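Local coordinates for protein fatty acid CoA ligase (Marinactinospora thermotolerans, PDB 6SQ8) that is an AMP-binding enzyme of the ANL superfamily that binds adenosine monophosphate and has a large N-terminal part and a small C-terminal domain, at residues A[428-433]-A[438-443]; A[458-463]-A[468-473]; A[281-286]-A[317-322]; A[347-352]-A[388-393]. All coordinates share one frame; numbering follows the deposited sequence.

Overall arrangement
Contacts 1 and 2 belong to the C-terminal domain, contacts 3 and 4 to the larger N-terminal part. Contact 1 is a buried hairpin held by backbone hydrogen bonds. Contact 2 sets helix 453-463 against the chain entering the next strand of the same three-stranded sheet, and runs out to the surface; the two touch where V439 O meets R471 N at 2.9 Å. Contacts 3 and 4 have no hydrogen bonds across their segments, only methyl contacts: contact 3 is partly buried, contact 4 wholly so. They are linked by neighbouring strands 321-325 and 390-395, and one segment of each supplies a residue touching the bound adenosine monophosphate, V322 and L392.

Contact 1. Residues A[428-433]-A[438-443]; sequences VGVPDP and AVCAAV
The flat groups that meet between V428-V430 and A438-C440 are peptide units, joined through their N-H and C=O groups, while side chains lie above and below the ribbon they form. On one face are V428, V430, A438 and C440; V439 lies on the other, beside G429, which has no side chain there. V428 and C440 form one antiparallel hydrogen-bonded pair, with C440 N giving to V428 O at 2.8 Å and V428 N giving to C440 O at 3.0 Å. The second such pair is V430 with A438, where A438 N reaches V430 O at 2.7 Å. Between them, G429 and V439 are a non-hydrogen-bonded pair, and G429 CA makes a CH...O contact of 3.4 Å with A438 O. V428 CG2 rests on C440 CB at 4.0 Å; a chi1 of -61° sets this branch between the backbone N and the carbonyl carbon, on the side of C440. V430 CG2 reaches over A438 CB and on to C440 SG. F496 and the helix 489-494 pack on this face. At the turn end, D432 lays its CB against A438 CB at 4.1 Å, while its OD1 accepts from D434 N in an Asx turn that opens the loop of the hairpin. The polar backbone atoms of the two hydrogen-bonded pairs thus satisfy each other and fix the register, while the side chains on the F496 face add only apolar contact.

Contact 2. Residues A[458-463]-A[468-473]; sequences ALVRDH and HVPRRV
R461 lays its guanidinium group across V469, whose CG2 sits 3.7 Å above the plane and over its centre. The same methyl meets the root of the arginine chain, with V469 CG2 at 3.5 Å from R461 CB, and the second branch, V469 CG1, lies 3.6 Å from R461 NH2. The chain starts extended, CG anti to the backbone N at chi1 -164°, and then bends at chi3 (-48°), which folds the charged end back over the valine. NH1 goes on to a salt bridge with D466, in the loop between the two segments, and this probably holds the group flat over V469. V460, one residue earlier on the helix, directs its CB at 468-473. Its CG1 comes up against the backbone of the loop, 3.4 Å from H468 O, and touches H468 CB as well. Both segments belong to a beta-alpha-beta unit of the C-terminal domain, in which helix 453-463 connects the parallel neighbours 438-445 and 472-475; the contact is where the chain turns back from the helix towards the second strand. Next along this returning chain, the P470 ring crosses V460 obliquely, its CD 4.1 Å from V460 CG1. V460 also touches V415 and L416 of helix 409-418. At the last turn of the helix H463 ND1 bonds back to L459 O at 3.2 Å, and H463 N reaches the same oxygen from the opposite face of its plane.

Contact 3. Residues A[281-286]-A[317-322]; sequences RVAAAR and ELLTAV
Helix 279-289 and the turn that leads into strand 321-325 meet through L319, which sets its two methyls against V282 and A283 on the helix. The turn is a type I beta turn from L318 to A321, closed by A321 N giving to L318 O at 2.9 Å, and it holds L319 at its second position. From there the leucine reaches out towards the helix: CG lies anti to its own carbonyl carbon (chi1 -69°), and the fork then divides its two methyls between two neighbours. CD1 lies 3.5 Å from A283 CB, while CD2 lies 3.6 Å from V282 CG1. V282 and L319 run antiparallel alongside each other rather than meeting end on. V282 directs CG1 at the leucine because that branch is anti to the backbone N, and the side chain also touches Y251 and H313. Wholly apolar across its segments, the contact buries a modest area and leaves L319 and A283 partly exposed. The helix itself is in regular hydrogen-bonded order here, with R286 N bonded to V282 O at 2.7 Å. One turn on, R286 NE holds P310 O, a further tie between this helix and the chain before the turn. The helix links the parallel strands 269-273 and 293-299, as in the alpha/beta layers typical of the ANL N-terminal part, and the contact packs it on the turn preceding the strand whose V322 lines the adenosine monophosphate pocket.

Contact 4. Residues A[347-352]-A[388-393]; sequences GEVWVR and GHLHLT
V349, L390 and L392 make this contact, and V349 gives up most surface, both leucines resting on it. The two strand segments are not bonded to each other: their nearest CA atoms, of V349 and L392, stand 8.6 Å apart, and side chains alone bridge the interval. V349 directs its CB at the other segment and divides its methyls between the two leucines. CG1, anti to the backbone N at chi1 176°, lies 4.2 Å from L390 CD2. CG2, anti to the carbonyl carbon, lies 4.1 Å from L392 CD2. L390 points towards the valine from its CA onward. L392 starts obliquely but comes nearer at its end: its CG is anti to the carbonyl carbon (chi1 -61°), the CD2 branch is the one turned to V349 CG2, and the side chain crosses V349 at about a right angle. Only methyls meet, and all three residues are buried, so this is hydrophobic association without polar bonding across the segments. L392 also touches the bound adenosine monophosphate. The valine therefore stands in a second shell, behind a residue that lines the nucleotide. On the sides, V349 packs on V331 and I333 of strand 330-334, and L390 on the same I333, while both leucines touch V322 of strand 321-325. Strand 380-384 pairs antiparallel with both 347-352 and 390-395, so the contact spans the two strands flanking it, consistent with the distorted beta-barrel subdomain of ANL enzymes.

Contact 1. Residues A[428-433]-A[438-443]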
loop_
_atom_site.group_PDB
_atom_site.type_symbol
_atom_site.label_atom_id
_atom_site.label_comp_id
_atom_site.label_asym_id
_atom_site.label_seq_id
_atom_site.Cartn_x
_atom_site.Cartn_y
_atom_site.Cartn_z
ATOM N N VAL A 428 -7.433 -9.384 19.737
ATOM C CA VAL A 428 -7.194 -10.717 19.213
ATOM C C VAL A 428 -7.975 -11.717 20.068
ATOM O O VAL A 428 -8.340 -11.410 21.205
ATOM C CB VAL A 428 -5.703 -11.060 19.242
ATOM C CG1 VAL A 428 -4.889 -10.113 18.385
ATOM C CG2 VAL A 428 -5.167 -11.064 20.662
ATOM N N GLY A 429 -8.214 -12.903 19.507
ATOM C CA GLY A 429 -8.735 -14.056 20.242
ATOM C C GLY A 429 -7.648 -15.093 20.521
ATOM O O GLY A 429 -6.728 -15.290 19.719
ATOM N N VAL A 430 -7.727 -15.741 21.686
ATOM C CA VAL A 430 -6.954 -16.952 21.966
ATOM C C VAL A 430 -7.942 -18.021 22.420
ATOM O O VAL A 430 -9.000 -17.689 22.944
ATOM C CB VAL A 430 -5.838 -16.714 23.001
ATOM C CG1 VAL A 430 -4.957 -15.535 22.615
ATOM C CG2 VAL A 430 -6.387 -16.526 24.403
ATOM N N PRO A 431 -7.651 -19.325 22.231
ATOM C CA PRO A 431 -8.679 -20.352 22.419
ATOM C C PRO A 431 -8.989 -20.503 23.917
ATOM O O PRO A 431 -8.087 -20.296 24.740
ATOM C CB PRO A 431 -8.057 -21.625 21.812
ATOM C CG PRO A 431 -6.743 -21.176 21.152
ATOM C CD PRO A 431 -6.342 -19.887 21.845
ATOM N N ASP A 432 -10.248 -20.825 24.241
ATOM C CA ASP A 432 -10.710 -20.984 25.628
ATOM C C ASP A 432 -11.919 -21.915 25.653
ATOM O O ASP A 432 -12.906 -21.661 24.980
ATOM C CB ASP A 432 -11.091 -19.639 26.264
ATOM C CG ASP A 432 -11.437 -19.694 27.744
ATOM O OD1 ASP A 432 -12.573 -20.083 28.069
ATOM O OD2 ASP A 432 -10.586 -19.302 28.565
ATOM N N PRO A 433 -11.899 -23.011 26.440
ATOM C CA PRO A 433 -13.005 -23.978 26.426
ATOM C C PRO A 433 -14.364 -23.457 26.951
ATOM O O PRO A 433 -15.422 -23.924 26.535
ATOM C CB PRO A 433 -12.489 -25.136 27.300
ATOM C CG PRO A 433 -11.009 -24.868 27.542
ATOM C CD PRO A 433 -10.812 -23.378 27.362
ATOM N N ALA A 438 -11.118 -16.310 23.985
ATOM C CA ALA A 438 -11.045 -15.227 24.942
ATOM C C ALA A 438 -10.537 -13.972 24.232
ATOM O O ALA A 438 -9.488 -14.005 23.607
ATOM C CB ALA A 438 -10.155 -15.604 26.090
ATOM N N VAL A 439 -11.295 -12.879 24.370
ATOM C CA VAL A 439 -10.990 -11.620 23.733
ATOM C C VAL A 439 -9.899 -10.903 24.535
ATOM O O VAL A 439 -10.020 -10.740 25.741
ATOM C CB VAL A 439 -12.268 -10.769 23.622
ATOM C CG1 VAL A 439 -12.011 -9.464 22.884
ATOM C CG2 VAL A 439 -13.405 -11.552 22.969
ATOM N N CYS A 440 -8.831 -10.495 23.851
ATOM C CA CYS A 440 -7.696 -9.829 24.486
ATOM C C CYS A 440 -7.398 -8.523 23.758
ATOM O O CYS A 440 -7.557 -8.452 22.566
ATOM C CB CYS A 440 -6.452 -10.713 24.450
ATOM S SG CYS A 440 -6.715 -12.292 25.292
ATOM N N ALA A 441 -6.956 -7.500 24.483
ATOM C CA ALA A 441 -6.712 -6.213 23.896
ATOM C C ALA A 441 -5.366 -5.688 24.375
ATOM O O ALA A 441 -5.135 -5.551 25.563
ATOM C CB ALA A 441 -7.816 -5.259 24.260
ATOM N N ALA A 442 -4.485 -5.427 23.415
ATOM C CA ALA A 442 -3.299 -4.643 23.613
ATOM C C ALA A 442 -3.635 -3.193 23.281
ATOM O O ALA A 442 -4.146 -2.916 22.204
ATOM C CB ALA A 442 -2.207 -5.145 22.719
ATOM N N VAL A 443 -3.328 -2.282 24.205
ATOM C CA VAL A 443 -3.761 -0.918 24.124
ATOM C C VAL A 443 -2.546 -0.014 24.266
ATOM O O VAL A 443 -1.734 -0.202 25.121
ATOM C CB VAL A 443 -4.813 -0.623 25.204
ATOM C CG1 VAL A 443 -5.035 0.869 25.389
ATOM C CG2 VAL A 443 -6.131 -1.318 24.873
#

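Contact 2. Residues A[458-463]-A[468-473]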
loop_
_atom_site.group_PDB
_atom_site.type_symbol
_atom_site.label_atom_id
_atom_site.label_comp_id
_atom_site.label_asym_id
_atom_site.label_seq_id
_atom_site.Cartn_x
_atom_site.Cartn_y
_atom_site.Cartn_z
ATOM N N ALA A 458 -15.737 -1.473 30.300
ATOM C CA ALA A 458 -17.101 -0.993 30.538
ATOM C C ALA A 458 -17.632 -0.269 29.303
ATOM O O ALA A 458 -18.829 -0.349 28.976
ATOM C CB ALA A 458 -17.114 -0.089 31.741
ATOM N N LEU A 459 -16.722 0.426 28.618
ATOM C CA LEU A 459 -17.028 1.156 27.409
ATOM C C LEU A 459 -17.404 0.170 26.295
ATOM O O LEU A 459 -18.396 0.362 25.573
ATOM C CB LEU A 459 -15.790 1.986 27.065
ATOM C CG LEU A 459 -15.984 3.121 26.065
ATOM C CD1 LEU A 459 -17.139 4.047 26.440
ATOM C CD2 LEU A 459 -14.689 3.936 25.974
ATOM N N VAL A 460 -16.627 -0.912 26.173
ATOM C CA VAL A 460 -16.913 -1.939 25.182
ATOM C C VAL A 460 -18.264 -2.564 25.523
ATOM O O VAL A 460 -19.079 -2.775 24.647
ATOM C CB VAL A 460 -15.797 -3.000 25.085
ATOM C CG1 VAL A 460 -16.235 -4.231 24.304
ATOM C CG2 VAL A 460 -14.523 -2.416 24.488
ATOM N N ARG A 461 -18.497 -2.827 26.811
ATOM C CA ARG A 461 -19.693 -3.519 27.229
ATOM C C ARG A 461 -20.930 -2.683 26.896
ATOM O O ARG A 461 -21.946 -3.251 26.555
ATOM C CB ARG A 461 -19.679 -3.874 28.714
ATOM C CG ARG A 461 -20.728 -4.933 29.075
ATOM C CD ARG A 461 -20.762 -5.275 30.559
ATOM N NE ARG A 461 -19.438 -5.527 31.124
ATOM C CZ ARG A 461 -18.793 -6.684 31.055
ATOM N NH1 ARG A 461 -19.400 -7.753 30.554
ATOM N NH2 ARG A 461 -17.554 -6.749 31.511
ATOM N N ASP A 462 -20.845 -1.354 27.022
ATOM C CA ASP A 462 -22.015 -0.475 26.804
ATOM C C ASP A 462 -22.363 -0.418 25.307
ATOM O O ASP A 462 -23.541 -0.430 24.954
ATOM C CB ASP A 462 -21.818 0.941 27.365
ATOM C CG ASP A 462 -23.089 1.801 27.328
ATOM O OD1 ASP A 462 -24.192 1.220 27.458
ATOM O OD2 ASP A 462 -22.991 3.059 27.160
ATOM N N HIS A 463 -21.335 -0.367 24.450
ATOM C CA HIS A 463 -21.488 -0.097 23.033
ATOM C C HIS A 463 -21.737 -1.394 22.256
ATOM O O HIS A 463 -22.565 -1.405 21.365
ATOM C CB HIS A 463 -20.269 0.671 22.486
ATOM C CG HIS A 463 -20.312 2.137 22.763
ATOM N ND1 HIS A 463 -19.807 2.681 23.923
ATOM C CD2 HIS A 463 -20.794 3.172 22.049
ATOM C CE1 HIS A 463 -19.972 3.985 23.914
ATOM N NE2 HIS A 463 -20.568 4.314 22.775
ATOM N N HIS A 468 -18.179 -9.033 23.426
ATOM C CA HIS A 468 -17.090 -8.236 22.844
ATOM C C HIS A 468 -16.071 -7.755 23.873
ATOM O O HIS A 468 -15.018 -7.280 23.492
ATOM C CB HIS A 468 -17.659 -7.026 22.097
ATOM C CG HIS A 468 -18.473 -7.431 20.916
ATOM N ND1 HIS A 468 -19.776 -7.883 21.052
ATOM C CD2 HIS A 468 -18.176 -7.461 19.603
ATOM C CE1 HIS A 468 -20.257 -8.152 19.861
ATOM N NE2 HIS A 468 -19.284 -7.914 18.965
ATOM N N VAL A 469 -16.409 -7.843 25.159
ATOM C CA VAL A 469 -15.583 -7.279 26.210
ATOM C C VAL A 469 -14.294 -8.083 26.321
ATOM O O VAL A 469 -14.318 -9.304 26.472
ATOM C CB VAL A 469 -16.306 -7.193 27.568
ATOM C CG1 VAL A 469 -15.385 -6.625 28.633
ATOM C CG2 VAL A 469 -17.583 -6.361 27.493
ATOM N N PRO A 470 -13.124 -7.411 26.248
ATOM C CA PRO A 470 -11.847 -8.080 26.456
ATOM C C PRO A 470 -11.672 -8.512 27.916
ATOM O O PRO A 470 -11.825 -7.694 28.801
ATOM C CB PRO A 470 -10.755 -7.066 26.091
ATOM C CG PRO A 470 -11.477 -5.790 25.714
ATOM C CD PRO A 470 -12.964 -5.990 25.936
ATOM N N ARG A 471 -11.324 -9.787 28.123
ATOM C CA ARG A 471 -10.993 -10.312 29.431
ATOM C C ARG A 471 -9.660 -9.728 29.901
ATOM O O ARG A 471 -9.548 -9.283 31.015
ATOM C CB ARG A 471 -10.941 -11.849 29.399
ATOM C CG ARG A 471 -10.530 -12.489 30.718
ATOM C CD ARG A 471 -11.166 -13.853 30.904
ATOM N NE ARG A 471 -10.216 -14.934 30.741
ATOM C CZ ARG A 471 -10.563 -16.195 30.587
ATOM N NH1 ARG A 471 -11.706 -16.505 29.987
ATOM N NH2 ARG A 471 -9.769 -17.143 31.049
ATOM N N ARG A 472 -8.653 -9.764 29.032
ATOM C CA ARG A 472 -7.307 -9.279 29.344
ATOM C C ARG A 472 -7.070 -7.973 28.566
ATOM O O ARG A 472 -7.394 -7.879 27.384
ATOM C CB ARG A 472 -6.244 -10.332 29.014
ATOM C CG ARG A 472 -6.444 -11.677 29.713
ATOM C CD ARG A 472 -5.206 -12.359 30.280
ATOM N NE ARG A 472 -4.137 -11.420 30.638
ATOM C CZ ARG A 472 -2.900 -11.424 30.128
ATOM N NH1 ARG A 472 -2.382 -12.559 29.681
ATOM N NH2 ARG A 472 -2.204 -10.292 30.068
ATOM N N VAL A 473 -6.539 -6.970 29.269
ATOM C CA VAL A 473 -6.139 -5.706 28.708
ATOM C C VAL A 473 -4.685 -5.444 29.107
ATOM O O VAL A 473 -4.395 -5.355 30.280
ATOM C CB VAL A 473 -7.060 -4.568 29.187
ATOM C CG1 VAL A 473 -6.570 -3.202 28.714
ATOM C CG2 VAL A 473 -8.492 -4.785 28.737
#

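Contact 3. Residues A[281-286]-A[317-322]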
loop_
_atom_site.group_PDB
_atom_site.type_symbol
_atom_site.label_atom_id
_atom_site.label_comp_id
_atom_site.label_asym_id
_atom_site.label_seq_id
_atom_site.Cartn_x
_atom_site.Cartn_y
_atom_site.Cartn_z
ATOM N N ARG A 281 -8.559 9.414 15.473
ATOM C CA ARG A 281 -7.309 10.056 15.104
ATOM C C ARG A 281 -7.476 10.694 13.715
ATOM O O ARG A 281 -6.880 11.739 13.412
ATOM C CB ARG A 281 -6.163 9.049 15.231
ATOM C CG ARG A 281 -4.994 9.605 16.028
ATOM C CD ARG A 281 -4.575 8.758 17.215
ATOM N NE ARG A 281 -3.363 7.931 17.039
ATOM C CZ ARG A 281 -2.077 8.338 17.198
ATOM N NH1 ARG A 281 -1.775 9.628 17.281
ATOM N NH2 ARG A 281 -1.105 7.441 17.263
ATOM N N VAL A 282 -8.315 10.058 12.889
ATOM C CA VAL A 282 -8.679 10.542 11.574
ATOM C C VAL A 282 -9.521 11.806 11.742
ATOM O O VAL A 282 -9.262 12.820 11.095
ATOM C CB VAL A 282 -9.430 9.458 10.785
ATOM C CG1 VAL A 282 -10.163 10.009 9.558
ATOM C CG2 VAL A 282 -8.497 8.322 10.402
ATOM N N ALA A 283 -10.528 11.736 12.620
ATOM C CA ALA A 283 -11.383 12.889 12.906
ATOM C C ALA A 283 -10.503 14.093 13.287
ATOM O O ALA A 283 -10.731 15.206 12.826
ATOM C CB ALA A 283 -12.392 12.556 13.986
ATOM N N ALA A 284 -9.501 13.842 14.130
ATOM C CA ALA A 284 -8.605 14.879 14.588
ATOM C C ALA A 284 -7.819 15.432 13.404
ATOM O O ALA A 284 -7.660 16.634 13.278
ATOM C CB ALA A 284 -7.669 14.357 15.641
ATOM N N ALA A 285 -7.316 14.534 12.556
ATOM C CA ALA A 285 -6.577 14.936 11.361
ATOM C C ALA A 285 -7.479 15.743 10.411
ATOM O O ALA A 285 -7.043 16.741 9.849
ATOM C CB ALA A 285 -5.996 13.728 10.693
ATOM N N ARG A 286 -8.741 15.328 10.284
ATOM C CA ARG A 286 -9.659 16.005 9.387
ATOM C C ARG A 286 -9.893 17.461 9.834
ATOM O O ARG A 286 -10.025 18.349 9.009
ATOM C CB ARG A 286 -10.986 15.248 9.295
ATOM C CG ARG A 286 -12.015 15.923 8.397
ATOM C CD ARG A 286 -11.477 16.242 7.012
ATOM N NE ARG A 286 -12.443 16.926 6.169
ATOM C CZ ARG A 286 -12.778 18.223 6.254
ATOM N NH1 ARG A 286 -12.157 19.033 7.095
ATOM N NH2 ARG A 286 -13.763 18.683 5.503
ATOM N N GLU A 317 -20.093 9.334 11.012
ATOM C CA GLU A 317 -20.609 7.991 10.705
ATOM C C GLU A 317 -19.700 7.258 9.704
ATOM O O GLU A 317 -19.651 6.025 9.693
ATOM C CB GLU A 317 -22.006 8.017 10.094
ATOM C CG GLU A 317 -22.912 9.117 10.625
ATOM C CD GLU A 317 -23.039 10.323 9.700
ATOM O OE1 GLU A 317 -23.402 10.132 8.505
ATOM O OE2 GLU A 317 -22.775 11.465 10.161
ATOM N N LEU A 318 -18.988 8.004 8.851
ATOM C CA LEU A 318 -18.179 7.427 7.784
ATOM C C LEU A 318 -16.710 7.268 8.191
ATOM O O LEU A 318 -15.895 6.791 7.384
ATOM C CB LEU A 318 -18.288 8.334 6.558
ATOM C CG LEU A 318 -19.685 8.472 5.973
ATOM C CD1 LEU A 318 -19.627 9.309 4.711
ATOM C CD2 LEU A 318 -20.291 7.109 5.693
ATOM N N LEU A 319 -16.340 7.657 9.409
ATOM C CA LEU A 319 -14.947 7.540 9.831
ATOM C C LEU A 319 -14.554 6.076 10.039
ATOM O O LEU A 319 -13.410 5.794 10.196
ATOM C CB LEU A 319 -14.743 8.359 11.106
ATOM C CG LEU A 319 -14.824 9.871 10.927
ATOM C CD1 LEU A 319 -14.741 10.558 12.274
ATOM C CD2 LEU A 319 -13.731 10.370 10.007
ATOM N N THR A 320 -15.517 5.158 10.018
ATOM C CA THR A 320 -15.223 3.736 10.091
ATOM C C THR A 320 -15.281 3.092 8.701
ATOM O O THR A 320 -15.226 1.864 8.596
ATOM C CB THR A 320 -16.203 3.020 11.024
ATOM O OG1 THR A 320 -17.555 3.290 10.623
ATOM C CG2 THR A 320 -15.979 3.431 12.463
ATOM N N ALA A 321 -15.376 3.919 7.648
ATOM C CA ALA A 321 -15.567 3.449 6.288
ATOM C C ALA A 321 -14.297 3.638 5.455
ATOM O O ALA A 321 -13.427 4.444 5.775
ATOM C CB ALA A 321 -16.708 4.183 5.650
ATOM N N VAL A 322 -14.231 2.864 4.363
ATOM C CA VAL A 322 -13.175 2.952 3.355
ATOM C C VAL A 322 -13.674 3.811 2.202
ATOM O O VAL A 322 -12.871 4.358 1.443
ATOM C CB VAL A 322 -12.736 1.562 2.868
ATOM C CG1 VAL A 322 -11.964 0.821 3.939
ATOM C CG2 VAL A 322 -13.902 0.713 2.390
#

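Contact 4. Residues A[347-352]-A[388-393]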
loop_
_atom_site.group_PDB
_atom_site.type_symbol
_atom_site.label_atom_id
_atom_site.label_comp_id
_atom_site.label_asym_id
_atom_site.label_seq_id
_atom_site.Cartn_x
_atom_site.Cartn_y
_atom_site.Cartn_z
ATOM N N GLY A 347 -20.240 -9.896 5.654
ATOM C CA GLY A 347 -19.677 -11.043 4.948
ATOM C C GLY A 347 -18.364 -10.688 4.262
ATOM O O GLY A 347 -17.835 -9.587 4.474
ATOM N N GLU A 348 -17.852 -11.624 3.447
ATOM C CA GLU A 348 -16.588 -11.478 2.745
ATOM C C GLU A 348 -16.747 -10.506 1.578
ATOM O O GLU A 348 -17.702 -10.592 0.818
ATOM C CB GLU A 348 -16.098 -12.800 2.168
ATOM C CG GLU A 348 -15.741 -13.836 3.200
ATOM C CD GLU A 348 -15.275 -15.144 2.583
ATOM O OE1 GLU A 348 -14.308 -15.097 1.796
ATOM O OE2 GLU A 348 -15.896 -16.185 2.872
ATOM N N VAL A 349 -15.770 -9.600 1.448
ATOM C CA VAL A 349 -15.725 -8.607 0.396
ATOM C C VAL A 349 -15.083 -9.254 -0.836
ATOM O O VAL A 349 -13.955 -9.748 -0.775
ATOM C CB VAL A 349 -14.954 -7.362 0.870
ATOM C CG1 VAL A 349 -14.805 -6.325 -0.228
ATOM C CG2 VAL A 349 -15.593 -6.751 2.119
ATOM N N TRP A 350 -15.844 -9.298 -1.933
ATOM C CA TRP A 350 -15.374 -9.780 -3.226
ATOM C C TRP A 350 -15.421 -8.628 -4.220
ATOM O O TRP A 350 -16.329 -7.793 -4.173
ATOM C CB TRP A 350 -16.212 -10.951 -3.742
ATOM C CG TRP A 350 -16.041 -12.221 -2.977
ATOM C CD1 TRP A 350 -16.501 -12.470 -1.723
ATOM C CD2 TRP A 350 -15.400 -13.429 -3.415
ATOM N NE1 TRP A 350 -16.187 -13.750 -1.351
ATOM C CE2 TRP A 350 -15.506 -14.361 -2.364
ATOM C CE3 TRP A 350 -14.749 -13.822 -4.587
ATOM C CZ2 TRP A 350 -14.982 -15.648 -2.438
ATOM C CZ3 TRP A 350 -14.242 -15.104 -4.673
ATOM C CH2 TRP A 350 -14.366 -16.004 -3.614
ATOM N N VAL A 351 -14.451 -8.633 -5.136
ATOM C CA VAL A 351 -14.190 -7.521 -6.003
ATOM C C VAL A 351 -14.007 -8.039 -7.437
ATOM O O VAL A 351 -13.396 -9.071 -7.647
ATOM C CB VAL A 351 -12.963 -6.750 -5.479
ATOM C CG1 VAL A 351 -12.258 -5.949 -6.559
ATOM C CG2 VAL A 351 -13.329 -5.861 -4.305
ATOM N N ARG A 352 -14.583 -7.319 -8.406
ATOM C CA ARG A 352 -14.359 -7.505 -9.837
ATOM C C ARG A 352 -14.055 -6.124 -10.419
ATOM O O ARG A 352 -14.840 -5.199 -10.254
ATOM C CB ARG A 352 -15.577 -8.185 -10.483
ATOM C CG ARG A 352 -15.534 -8.301 -12.009
ATOM C CD ARG A 352 -16.508 -9.306 -12.622
ATOM N NE ARG A 352 -17.927 -8.948 -12.510
ATOM C CZ ARG A 352 -18.959 -9.630 -13.033
ATOM N NH1 ARG A 352 -18.776 -10.822 -13.587
ATOM N NH2 ARG A 352 -20.175 -9.104 -13.003
ATOM N N GLY A 388 -24.180 3.546 0.663
ATOM C CA GLY A 388 -23.312 2.771 -0.246
ATOM C C GLY A 388 -21.823 2.906 0.026
ATOM O O GLY A 388 -21.021 2.665 -0.866
ATOM N N HIS A 389 -21.438 3.285 1.252
ATOM C CA HIS A 389 -20.043 3.288 1.680
ATOM C C HIS A 389 -19.716 1.924 2.276
ATOM O O HIS A 389 -20.510 1.374 3.034
ATOM C CB HIS A 389 -19.778 4.396 2.694
ATOM C CG HIS A 389 -19.913 5.769 2.134
ATOM N ND1 HIS A 389 -21.112 6.443 2.149
ATOM C CD2 HIS A 389 -19.007 6.611 1.584
ATOM C CE1 HIS A 389 -20.947 7.640 1.617
ATOM N NE2 HIS A 389 -19.666 7.763 1.260
ATOM N N LEU A 390 -18.541 1.390 1.936
ATOM C CA LEU A 390 -18.120 0.116 2.442
ATOM C C LEU A 390 -17.453 0.338 3.803
ATOM O O LEU A 390 -16.662 1.284 3.976
ATOM C CB LEU A 390 -17.154 -0.524 1.443
ATOM C CG LEU A 390 -16.545 -1.858 1.878
ATOM C CD1 LEU A 390 -17.619 -2.914 2.068
ATOM C CD2 LEU A 390 -15.518 -2.331 0.875
ATOM N N HIS A 391 -17.802 -0.531 4.764
ATOM C CA HIS A 391 -17.209 -0.546 6.087
ATOM C C HIS A 391 -16.550 -1.913 6.319
ATOM O O HIS A 391 -17.212 -2.948 6.234
ATOM C CB HIS A 391 -18.280 -0.310 7.150
ATOM C CG HIS A 391 -18.775 1.092 7.260
ATOM N ND1 HIS A 391 -19.722 1.621 6.397
ATOM C CD2 HIS A 391 -18.531 2.050 8.180
ATOM C CE1 HIS A 391 -20.017 2.854 6.772
ATOM N NE2 HIS A 391 -19.292 3.141 7.861
ATOM N N LEU A 392 -15.258 -1.917 6.653
ATOM C CA LEU A 392 -14.562 -3.148 6.935
ATOM C C LEU A 392 -14.612 -3.420 8.439
ATOM O O LEU A 392 -14.170 -2.586 9.211
ATOM C CB LEU A 392 -13.105 -3.034 6.487
ATOM C CG LEU A 392 -12.899 -2.786 4.987
ATOM C CD1 LEU A 392 -11.416 -2.747 4.640
ATOM C CD2 LEU A 392 -13.623 -3.815 4.121
ATOM N N THR A 393 -15.072 -4.625 8.819
ATOM C CA THR A 393 -15.131 -5.038 10.199
ATOM C C THR A 393 -13.919 -5.886 10.596
ATOM O O THR A 393 -13.630 -5.979 11.792
ATOM C CB THR A 393 -16.428 -5.799 10.484
ATOM O OG1 THR A 393 -16.401 -7.037 9.762
ATOM C CG2 THR A 393 -17.648 -4.961 10.164
#